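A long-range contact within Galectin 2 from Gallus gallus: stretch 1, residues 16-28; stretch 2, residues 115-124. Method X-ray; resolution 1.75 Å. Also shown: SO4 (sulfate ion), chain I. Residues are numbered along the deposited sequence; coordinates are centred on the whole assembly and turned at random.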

# COMPACT_ATOMS: atom_id res chain seq x y z
N THR A 16 -1.60 -13.46 -6.68
CA THR A 16 -0.59 -12.80 -7.54
C THR A 16 -0.54 -11.40 -6.93
O THR A 16 -1.58 -10.87 -6.52
N MET A 17 0.66 -10.83 -6.81
CA MET A 17 0.81 -9.46 -6.32
C MET A 17 1.74 -8.73 -7.30
O MET A 17 2.76 -9.31 -7.76
N LYS A 18 1.34 -7.52 -7.70
CA LYS A 18 2.07 -6.74 -8.70
C LYS A 18 2.51 -5.49 -7.97
O LYS A 18 1.68 -4.75 -7.39
N ILE A 19 3.85 -5.27 -7.91
CA ILE A 19 4.39 -4.15 -7.19
C ILE A 19 5.21 -3.36 -8.20
O ILE A 19 6.19 -3.88 -8.72
N LYS A 20 4.88 -2.11 -8.44
CA LYS A 20 5.71 -1.28 -9.31
C LYS A 20 6.18 -0.17 -8.52
O LYS A 20 5.47 0.37 -7.66
N GLY A 21 7.41 0.30 -8.79
CA GLY A 21 7.85 1.44 -8.03
C GLY A 21 9.18 1.93 -8.50
O GLY A 21 9.76 1.37 -9.47
N HIS A 22 9.58 3.05 -7.90
CA HIS A 22 10.83 3.73 -8.29
C HIS A 22 12.01 3.36 -7.35
O HIS A 22 11.93 3.55 -6.15
N ILE A 23 13.12 2.92 -7.95
CA ILE A 23 14.33 2.60 -7.15
C ILE A 23 15.10 3.91 -7.06
O ILE A 23 15.34 4.51 -8.07
N SER A 24 15.47 4.31 -5.85
CA SER A 24 16.15 5.58 -5.58
C SER A 24 17.47 5.60 -6.39
O SER A 24 18.14 4.56 -6.59
N GLU A 25 17.86 6.80 -6.83
CA GLU A 25 19.10 6.97 -7.58
C GLU A 25 20.30 6.56 -6.70
O GLU A 25 21.32 6.06 -7.19
N ASP A 26 20.11 6.74 -5.40
CA ASP A 26 21.12 6.42 -4.39
C ASP A 26 20.87 5.11 -3.64
O ASP A 26 21.57 4.83 -2.70
N ALA A 27 19.91 4.29 -4.11
CA ALA A 27 19.63 3.04 -3.42
C ALA A 27 20.83 2.19 -3.27
O ALA A 27 21.55 2.01 -4.25
N GLU A 28 20.99 1.52 -2.10
CA GLU A 28 21.90 0.40 -2.08
C GLU A 28 21.12 -0.89 -2.05
O GLU A 28 21.68 -1.87 -2.34
N TYR A 115 0.60 -10.07 5.96
CA TYR A 115 1.30 -8.87 6.20
C TYR A 115 2.34 -8.63 5.05
O TYR A 115 2.98 -9.58 4.59
N LEU A 116 2.47 -7.35 4.65
CA LEU A 116 3.49 -6.96 3.66
C LEU A 116 4.20 -5.68 4.16
O LEU A 116 3.57 -4.75 4.63
N ASN A 117 5.53 -5.58 3.95
CA ASN A 117 6.11 -4.27 4.08
C ASN A 117 7.17 -4.15 2.96
O ASN A 117 7.57 -5.17 2.34
N ILE A 118 7.43 -2.90 2.59
CA ILE A 118 8.46 -2.67 1.58
C ILE A 118 9.39 -1.68 2.25
O ILE A 118 8.90 -0.70 2.81
N LEU A 119 10.71 -1.93 2.23
CA LEU A 119 11.67 -1.10 2.98
C LEU A 119 12.81 -0.72 2.02
O LEU A 119 13.04 -1.44 1.00
N GLY A 120 13.49 0.38 2.32
CA GLY A 120 14.76 0.63 1.59
C GLY A 120 14.48 1.58 0.45
O GLY A 120 13.58 2.36 0.52
N GLY A 121 15.27 1.52 -0.63
CA GLY A 121 15.22 2.63 -1.62
C GLY A 121 14.26 2.28 -2.73
O GLY A 121 14.67 2.10 -3.87
N PHE A 122 12.98 2.10 -2.39
CA PHE A 122 11.97 1.72 -3.34
C PHE A 122 10.69 2.46 -2.94
O PHE A 122 10.22 2.30 -1.81
N LYS A 123 10.18 3.33 -3.81
CA LYS A 123 8.96 4.11 -3.54
C LYS A 123 7.85 3.45 -4.38
O LYS A 123 7.92 3.49 -5.61
N VAL A 124 6.82 2.88 -3.74
CA VAL A 124 5.77 2.19 -4.47
C VAL A 124 4.93 3.18 -5.29
O VAL A 124 4.46 4.21 -4.78

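The hydrogen bonds across this contact are all backbone to backbone; no side-chain donor or acceptor bonds across it, leaving the side chains to pack. His22 and Lys123 form a hydrogen-bonded antiparallel pair: His22 N donates to Lys123 O at 2.9 Å, and Lys123 N returns to His22 O, also at 2.9 Å. Two residues on, past the non-hydrogen-bonded Ile23-Phe122 pair, Ser24 N donates to Gly121 O at 3.1 Å, extending the ladder past the strand end into a type I turn that Ala27 N closes on Ser24 O at 3.1 Å. CA-H...O contacts share the same acceptors, Phe122 CA reaching His22 O at 3.4 Å and Ile23 CA reaching Gly121 O at 3.3 Å.

Phe122 (chi1 t) is the apolar hub. Its CE1 lies 3.7 Å from Ile19 CG2 and its CD2 3.8 Å from Ile23 CG1, both isoleucines being m,t. Gly21 lies over one ring face; a CB there would clash with Phe122 CE1 and Lys123 O. Farther along, Ile19 CG2 meets Ile118 CD1 (Ile118 also m,t) at 3.9 Å, and Met17 SD (t,t,m) meets Leu116 CD2 (t,p) at 4.1 Å.

His22 (t) and Lys123 (m,m) share the other sheet face, partly exposed. A sulfate, probably from the crystallisation liquor, accepts a hydrogen bond from Glu25 N, with 3.1 Å between Glu25 N and SO4 O4. Its O2 sits near the His22 ring edge. Within stretch 2, Asn117 ND2 donates to Tyr115 OH at 2.8 Å.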

# COMPACT_ATOMS: atom_id res chain seq x y z
CB THR A 16 -1.07 -12.64 -8.98
OG1 THR A 16 -1.21 -13.93 -9.55
CG2 THR A 16 -0.02 -11.96 -9.86
CB MET A 17 1.46 -9.52 -4.95
CG MET A 17 1.64 -8.18 -4.28
SD MET A 17 2.38 -8.52 -2.62
CE MET A 17 1.00 -9.23 -1.71
CB LYS A 18 1.15 -6.44 -9.92
CG LYS A 18 0.81 -7.79 -10.60
CD LYS A 18 -0.29 -7.65 -11.66
CE LYS A 18 -1.04 -8.98 -11.83
NZ LYS A 18 -2.20 -8.83 -12.76
CB ILE A 19 5.30 -4.65 -6.06
CG1 ILE A 19 4.44 -5.29 -4.96
CG2 ILE A 19 6.07 -3.46 -5.40
CD1 ILE A 19 5.20 -6.14 -3.95
CB LYS A 20 4.94 -0.61 -10.47
CG LYS A 20 4.36 -1.51 -11.49
CD LYS A 20 3.72 -0.59 -12.57
CE LYS A 20 4.73 -0.22 -13.63
NZ LYS A 20 3.98 0.29 -14.86
CB HIS A 22 10.56 5.23 -8.21
CG HIS A 22 11.75 6.03 -8.65
ND1 HIS A 22 12.11 6.19 -9.97
CD2 HIS A 22 12.71 6.65 -7.93
CE1 HIS A 22 13.23 6.90 -10.04
NE2 HIS A 22 13.62 7.18 -8.81
CB ILE A 23 15.17 1.53 -7.85
CG1 ILE A 23 14.34 0.20 -7.90
CG2 ILE A 23 16.49 1.26 -7.10
CD1 ILE A 23 14.93 -0.88 -8.82
CB SER A 24 16.44 5.74 -4.07
OG SER A 24 15.24 5.60 -3.26
CB GLU A 25 19.22 8.47 -8.02
CG GLU A 25 20.28 8.70 -9.09
CD GLU A 25 19.94 8.06 -10.43
OE1 GLU A 25 18.91 8.45 -11.05
OE2 GLU A 25 20.71 7.17 -10.89
CB ASP A 26 21.17 7.52 -3.33
CG ASP A 26 21.66 8.82 -3.90
OD1 ASP A 26 22.56 8.78 -4.77
OD2 ASP A 26 21.12 9.88 -3.53
CB ALA A 27 18.56 2.20 -4.17
CB GLU A 28 22.86 0.37 -0.87
CG GLU A 28 24.01 1.39 -1.07
CD GLU A 28 25.17 1.25 -0.07
OE1 GLU A 28 25.28 0.25 0.72
OE2 GLU A 28 26.01 2.19 -0.10
CB TYR A 115 2.10 -9.09 7.49
CG TYR A 115 3.06 -8.00 7.82
CD1 TYR A 115 2.64 -6.83 8.41
CD2 TYR A 115 4.43 -8.17 7.53
CE1 TYR A 115 3.52 -5.81 8.66
CE2 TYR A 115 5.35 -7.16 7.78
CZ TYR A 115 4.90 -6.00 8.34
OH TYR A 115 5.82 -5.02 8.70
CB LEU A 116 2.75 -6.58 2.35
CG LEU A 116 3.45 -5.81 1.20
CD1 LEU A 116 4.66 -6.55 0.62
CD2 LEU A 116 2.42 -5.51 0.09
CB ASN A 117 6.64 -3.99 5.50
CG ASN A 117 7.94 -4.68 5.83
OD1 ASN A 117 8.84 -4.76 5.01
ND2 ASN A 117 8.08 -5.10 7.10
CB ILE A 118 7.82 -2.15 0.28
CG1 ILE A 118 7.11 -3.33 -0.38
CG2 ILE A 118 9.01 -1.87 -0.70
CD1 ILE A 118 6.17 -3.06 -1.52
CB LEU A 119 12.34 -1.92 4.10
CG LEU A 119 11.46 -2.64 5.16
CD1 LEU A 119 12.27 -3.23 6.31
CD2 LEU A 119 10.47 -1.64 5.70
CB PHE A 122 11.77 0.19 -3.35
CG PHE A 122 10.87 -0.30 -4.41
CD1 PHE A 122 9.49 -0.33 -4.22
CD2 PHE A 122 11.38 -0.73 -5.65
CE1 PHE A 122 8.65 -0.79 -5.20
CE2 PHE A 122 10.53 -1.22 -6.64
CZ PHE A 122 9.16 -1.24 -6.45
CB LYS A 123 9.01 5.60 -3.98
CG LYS A 123 10.17 6.45 -3.49
CD LYS A 123 10.08 6.95 -2.04
CE LYS A 123 11.48 7.11 -1.41
NZ LYS A 123 12.07 8.44 -1.69
CB VAL A 124 4.85 1.38 -3.48
CG1 VAL A 124 3.65 0.78 -4.22
CG2 VAL A 124 5.70 0.29 -2.81
S SO4 I . 15.10 9.50 -5.54
O1 SO4 I . 14.62 10.89 -5.72
O2 SO4 I . 13.90 8.65 -5.29
O3 SO4 I . 15.99 9.41 -4.35
O4 SO4 I . 15.83 9.09 -6.76